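Long-range contacts in beta-lactamase (Klebsiella pneumoniae, PDB 6KBY), which probably hydrolyses beta-lactam antibiotics to substituted beta-amino acids as a class C enzyme, and is captured here with adenosine monophosphate bound: residues L125-D130 / S157-G162; T161-M166 / E221-E226. One frame throughout, in Å; residues are numbered along the deposited sequence.

In the fold
Helix 158-171 serves both contacts: contact 1 uses its first turn and contact 2 the turns that follow, with T161 and G162 common to the two. Contact 1 is partly buried and lies at the AMP pocket, to which it supplies F126, M127 and N158; polar bonds to one carbonyl hold the loop after helix 113-117 to the helix start. Contact 2 is buried deeper and has no hydrogen bond across it, relying on side chains of 221-226 pressed against a glycine-bearing helix surface, although E221 at its far end reaches the same ligand. The centres lie about 8 Å apart, and the two meet where M127 CE packs 3.8 Å from I222 O.

Contact 1: L125-D130 / S157-G162; sequences LFMPED and SNIGTG. With AMP (adenosine monophosphate), chain B.
L125 comes down on the start of helix 158-171 at S157, their CA atoms 4.0 Å apart, and the loop then runs past I159. The backbone N of N158 donates to L125 O over 2.8 Å. The same oxygen takes a second bond from N158 ND2 at 2.9 Å, a more bent one (135° at the hydrogen) with the donor well above the carbonyl plane. S157 is the N-cap, its OG accepting almost straight from G160 N and also hydrogen-bonded to Q124 O, just before the loop segment. With N158 CG beside its own backbone N (chi1 -66°), main chain and amide can share one acceptor, while OD1 accepts from K74 NZ. K74 belongs to an SxxK pattern with S71, and Y156 and N158 fit the YxN motif of class C beta-lactamases. ND2 also lies 3.2 Å from AMP C8. L125, lying alongside N158, sets CG over the centre of the F126 ring, and the rim of that ring approaches the adenine, CD1 being 3.3 Å from AMP N7. I159 CG1 packs against M127 N. I159 CD1 reaches F126 O and P128 CD, 3.6 and 4.0 Å away.

Contact 2: T161-M166 / E221-E226; sequences TGLLGM and EILGNE
L223 and E226 project onto helix 158-171 from the type II turn E221-G224 and the short helix 224-228 that follows it, a knob-into-hole arrangement with E226 as the knob among T161, G162, G165 and M166. Within the beta-lactamase fold the contact joins helix 158-171 to the short helix 224-228 and the turn before it, its centre about 13 Å from the centre of the chain. E226 enters with CB 3.7 Å from G162 CA and also near T161 O. From there CG, placed beside its own backbone N (chi1 -74°), lies against the backbone of both glycines, 3.6 Å from G162 O and almost as close to G165 CA. The chain bends at chi2 (86°), and CD stays close to G162 O. At the tip OE2 lies 3.6 Å from M166 N, but that N-H is spent inside the helix on G162 O, and no hydrogen bond crosses the contact. With no side chain at either glycine, E226 CG packs directly on G165 and L223 CB on G162 CA. Y176 of helix 176-187 also touches the E226 side chain. L223, the residue at the N-cap position of the short helix, lies beside E226 and brings its CB toward G162. Its CD1 rests 3.9 Å from G162 C and reaches on to L163 CD2, while CD2 touches M166 CB. L137 of helix 134-143 packs on L223 as well. At the other end of the contact, the methyl of T161 meets the backbone of the short helix, CG2 lying 3.7 Å from E226 O.

Contact 1: L125-D130 / S157-G162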
loop_
_atom_site.group_PDB
_atom_site.type_symbol
_atom_site.label_atom_id
_atom_site.label_comp_id
_atom_site.label_asym_id
_atom_site.label_seq_id
_atom_site.Cartn_x
_atom_site.Cartn_y
_atom_site.Cartn_z
ATOM N N LEU A 125 9.526 9.418 9.988
ATOM C CA LEU A 125 8.414 8.496 9.793
ATOM C C LEU A 125 7.068 9.164 10.046
ATOM O O LEU A 125 6.154 9.076 9.216
ATOM C CB LEU A 125 8.606 7.282 10.701
ATOM C CG LEU A 125 7.497 6.232 10.689
ATOM C CD1 LEU A 125 7.194 5.762 9.278
ATOM C CD2 LEU A 125 7.896 5.053 11.562
ATOM N N PHE A 126 6.909 9.807 11.200
ATOM C CA PHE A 126 5.612 10.293 11.653
ATOM C C PHE A 126 5.525 11.812 11.617
ATOM O O PHE A 126 6.449 12.509 12.048
ATOM C CB PHE A 126 5.334 9.833 13.087
ATOM C CG PHE A 126 5.177 8.347 13.225
ATOM C CD1 PHE A 126 4.167 7.680 12.549
ATOM C CD2 PHE A 126 6.036 7.614 14.025
ATOM C CE1 PHE A 126 4.020 6.308 12.670
ATOM C CE2 PHE A 126 5.890 6.249 14.158
ATOM C CZ PHE A 126 4.886 5.591 13.478
ATOM N N MET A 127 4.393 12.314 11.142
ATOM C CA MET A 127 4.077 13.730 11.266
ATOM C C MET A 127 4.119 14.133 12.736
ATOM O O MET A 127 3.542 13.435 13.580
ATOM C CB MET A 127 2.664 13.966 10.736
ATOM C CG MET A 127 2.263 15.424 10.669
ATOM S SD MET A 127 3.066 16.273 9.298
ATOM C CE MET A 127 2.213 15.520 7.917
ATOM N N PRO A 128 4.787 15.230 13.086
ATOM C CA PRO A 128 4.707 15.723 14.467
ATOM C C PRO A 128 3.254 15.871 14.901
ATOM O O PRO A 128 2.420 16.401 14.169
ATOM C CB PRO A 128 5.423 17.076 14.396
ATOM C CG PRO A 128 6.406 16.903 13.275
ATOM C CD PRO A 128 5.717 16.020 12.261
ATOM N N GLU A 129 2.952 15.384 16.109
ATOM C CA GLU A 129 1.561 15.296 16.547
ATOM C C GLU A 129 0.905 16.665 16.678
ATOM O O GLU A 129 -0.322 16.775 16.562
ATOM C CB GLU A 129 1.462 14.539 17.873
ATOM C CG GLU A 129 1.660 13.037 17.757
ATOM C CD GLU A 129 1.459 12.320 19.080
ATOM O OE1 GLU A 129 0.914 12.940 20.020
ATOM O OE2 GLU A 129 1.845 11.136 19.179
ATOM N N ASP A 130 1.690 17.711 16.919
ATOM C CA ASP A 130 1.127 19.039 17.125
ATOM C C ASP A 130 0.741 19.739 15.830
ATOM O O ASP A 130 0.149 20.824 15.888
ATOM C CB ASP A 130 2.110 19.911 17.911
ATOM C CG ASP A 130 3.429 20.077 17.197
ATOM O OD1 ASP A 130 4.151 19.068 17.048
ATOM O OD2 ASP A 130 3.748 21.210 16.779
ATOM N N SER A 157 8.540 7.070 5.272
ATOM C CA SER A 157 7.992 8.324 5.786
ATOM C C SER A 157 6.532 8.524 5.417
ATOM O O SER A 157 6.186 8.592 4.231
ATOM C CB SER A 157 8.807 9.517 5.289
ATOM O OG SER A 157 8.242 10.737 5.757
ATOM N N ASN A 158 5.691 8.700 6.441
ATOM C CA ASN A 158 4.326 9.147 6.188
ATOM C C ASN A 158 4.296 10.575 5.666
ATOM O O ASN A 158 3.426 10.922 4.858
ATOM C CB ASN A 158 3.493 9.027 7.458
ATOM C CG ASN A 158 3.322 7.590 7.872
ATOM O OD1 ASN A 158 2.695 6.816 7.166
ATOM N ND2 ASN A 158 3.969 7.196 8.965
ATOM N N ILE A 159 5.221 11.419 6.122
ATOM C CA ILE A 159 5.220 12.821 5.711
ATOM C C ILE A 159 5.560 12.941 4.234
ATOM O O ILE A 159 4.879 13.640 3.478
ATOM C CB ILE A 159 6.195 13.653 6.563
ATOM C CG1 ILE A 159 6.013 13.401 8.062
ATOM C CG2 ILE A 159 6.028 15.134 6.233
ATOM C CD1 ILE A 159 7.018 14.164 8.929
ATOM N N GLY A 160 6.639 12.283 3.809
ATOM C CA GLY A 160 7.001 12.324 2.400
ATOM C C GLY A 160 5.891 11.809 1.500
ATOM O O GLY A 160 5.604 12.397 0.454
ATOM N N THR A 161 5.227 10.724 1.913
ATOM C CA THR A 161 4.098 10.216 1.140
ATOM C C THR A 161 2.985 11.246 1.071
ATOM O O THR A 161 2.334 11.405 0.030
ATOM C CB THR A 161 3.563 8.921 1.752
ATOM O OG1 THR A 161 4.635 8.002 1.974
ATOM C CG2 THR A 161 2.541 8.291 0.828
ATOM N N GLY A 162 2.752 11.950 2.178
ATOM C CA GLY A 162 1.782 13.027 2.167
ATOM C C GLY A 162 2.091 14.070 1.114
ATOM O O GLY A 162 1.208 14.496 0.367
HETATM P P AMP B . 1.998 1.895 7.257
HETATM O O1P AMP B . 0.817 1.023 7.548
HETATM O O2P AMP B . 3.364 1.264 7.213
HETATM O "O5'" AMP B . 2.006 3.144 8.237
HETATM C "C5'" AMP B . 0.821 3.896 8.450
HETATM C "C4'" AMP B . 0.257 3.673 9.830
HETATM O "O4'" AMP B . 1.134 4.268 10.824
HETATM C "C3'" AMP B . -1.099 4.316 10.090
HETATM O "O3'" AMP B . -2.182 3.538 9.616
HETATM C "C2'" AMP B . -1.093 4.524 11.596
HETATM O "O2'" AMP B . -1.366 3.305 12.275
HETATM C "C1'" AMP B . 0.369 4.892 11.835
HETATM N N9 AMP B . 0.588 6.348 11.739
HETATM C C8 AMP B . 1.280 6.980 10.766
HETATM N N7 AMP B . 1.297 8.324 10.971
HETATM C C5 AMP B . 0.597 8.561 12.098
HETATM C C6 AMP B . 0.226 9.759 12.882
HETATM N N6 AMP B . 0.611 10.995 12.486
HETATM N N1 AMP B . -0.516 9.577 14.000
HETATM C C2 AMP B . -0.908 8.351 14.401
HETATM N N3 AMP B . -0.604 7.218 13.736
HETATM C C4 AMP B . 0.133 7.259 12.600
#

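Contact 2: T161-M166 / E221-E226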
loop_
_atom_site.group_PDB
_atom_site.type_symbol
_atom_site.label_atom_id
_atom_site.label_comp_id
_atom_site.label_asym_id
_atom_site.label_seq_id
_atom_site.Cartn_x
_atom_site.Cartn_y
_atom_site.Cartn_z
ATOM N N THR A 161 5.227 10.724 1.913
ATOM C CA THR A 161 4.098 10.216 1.140
ATOM C C THR A 161 2.985 11.246 1.071
ATOM O O THR A 161 2.334 11.405 0.030
ATOM C CB THR A 161 3.563 8.921 1.752
ATOM O OG1 THR A 161 4.635 8.002 1.974
ATOM C CG2 THR A 161 2.541 8.291 0.828
ATOM N N GLY A 162 2.752 11.950 2.178
ATOM C CA GLY A 162 1.782 13.027 2.167
ATOM C C GLY A 162 2.091 14.070 1.114
ATOM O O GLY A 162 1.208 14.496 0.367
ATOM N N LEU A 163 3.360 14.492 1.035
ATOM C CA LEU A 163 3.749 15.468 0.023
ATOM C C LEU A 163 3.568 14.919 -1.380
ATOM O O LEU A 163 3.135 15.645 -2.279
ATOM C CB LEU A 163 5.197 15.909 0.230
ATOM C CG LEU A 163 5.435 16.733 1.493
ATOM C CD1 LEU A 163 6.905 17.106 1.636
ATOM C CD2 LEU A 163 4.554 17.981 1.514
ATOM N N LEU A 164 3.915 13.648 -1.597
ATOM C CA LEU A 164 3.738 13.044 -2.913
ATOM C C LEU A 164 2.294 13.163 -3.381
ATOM O O LEU A 164 2.021 13.606 -4.506
ATOM C CB LEU A 164 4.166 11.575 -2.876
ATOM C CG LEU A 164 4.003 10.798 -4.182
ATOM C CD1 LEU A 164 5.053 11.243 -5.196
ATOM C CD2 LEU A 164 4.071 9.294 -3.916
ATOM N N GLY A 165 1.352 12.749 -2.533
ATOM C CA GLY A 165 -0.049 12.797 -2.921
ATOM C C GLY A 165 -0.573 14.213 -3.042
ATOM O O GLY A 165 -1.361 14.522 -3.939
ATOM N N MET A 166 -0.150 15.091 -2.136
ATOM C CA MET A 166 -0.568 16.488 -2.184
ATOM C C MET A 166 -0.138 17.140 -3.493
ATOM O O MET A 166 -0.925 17.842 -4.142
ATOM C CB MET A 166 0.039 17.218 -0.988
ATOM C CG MET A 166 -0.354 18.674 -0.832
ATOM S SD MET A 166 0.637 19.470 0.452
ATOM C CE MET A 166 2.097 19.890 -0.486
ATOM N N GLU A 221 -5.766 12.471 10.330
ATOM C CA GLU A 221 -5.136 13.753 10.615
ATOM C C GLU A 221 -4.495 14.310 9.338
ATOM O O GLU A 221 -4.676 13.766 8.246
ATOM C CB GLU A 221 -4.175 13.599 11.793
ATOM C CG GLU A 221 -4.877 13.125 13.062
ATOM C CD GLU A 221 -3.960 13.094 14.264
ATOM O OE1 GLU A 221 -2.821 12.599 14.134
ATOM O OE2 GLU A 221 -4.377 13.576 15.339
ATOM N N ILE A 222 -3.736 15.400 9.479
ATOM C CA ILE A 222 -3.298 16.148 8.303
ATOM C C ILE A 222 -2.396 15.296 7.408
ATOM O O ILE A 222 -1.500 14.583 7.883
ATOM C CB ILE A 222 -2.639 17.475 8.717
ATOM C CG1 ILE A 222 -2.425 18.363 7.491
ATOM C CG2 ILE A 222 -1.331 17.228 9.462
ATOM C CD1 ILE A 222 -1.981 19.759 7.831
ATOM N N LEU A 223 -2.654 15.354 6.097
ATOM C CA LEU A 223 -1.990 14.522 5.086
ATOM C C LEU A 223 -2.114 13.028 5.373
ATOM O O LEU A 223 -1.360 12.214 4.820
ATOM C CB LEU A 223 -0.528 14.921 4.836
ATOM C CG LEU A 223 -0.280 16.321 4.268
ATOM C CD1 LEU A 223 1.198 16.522 3.957
ATOM C CD2 LEU A 223 -1.131 16.605 3.034
ATOM N N GLY A 224 -3.077 12.647 6.216
ATOM C CA GLY A 224 -3.257 11.246 6.547
ATOM C C GLY A 224 -3.909 10.425 5.458
ATOM O O GLY A 224 -3.638 9.225 5.336
ATOM N N ASN A 225 -4.779 11.037 4.658
ATOM C CA ASN A 225 -5.400 10.287 3.573
ATOM C C ASN A 225 -4.345 9.685 2.660
ATOM O O ASN A 225 -4.449 8.520 2.254
ATOM C CB ASN A 225 -6.330 11.190 2.770
ATOM C CG ASN A 225 -7.689 11.347 3.411
ATOM O OD1 ASN A 225 -8.140 10.487 4.161
ATOM N ND2 ASN A 225 -8.356 12.445 3.102
ATOM N N GLU A 226 -3.325 10.482 2.327
ATOM C CA GLU A 226 -2.250 10.044 1.445
ATOM C C GLU A 226 -1.498 8.857 2.026
ATOM O O GLU A 226 -1.140 7.922 1.297
ATOM C CB GLU A 226 -1.263 11.197 1.270
ATOM C CG GLU A 226 -1.714 12.340 0.380
ATOM C CD GLU A 226 -2.528 13.422 1.065
ATOM O OE1 GLU A 226 -3.063 13.228 2.181
ATOM O OE2 GLU A 226 -2.633 14.507 0.439
#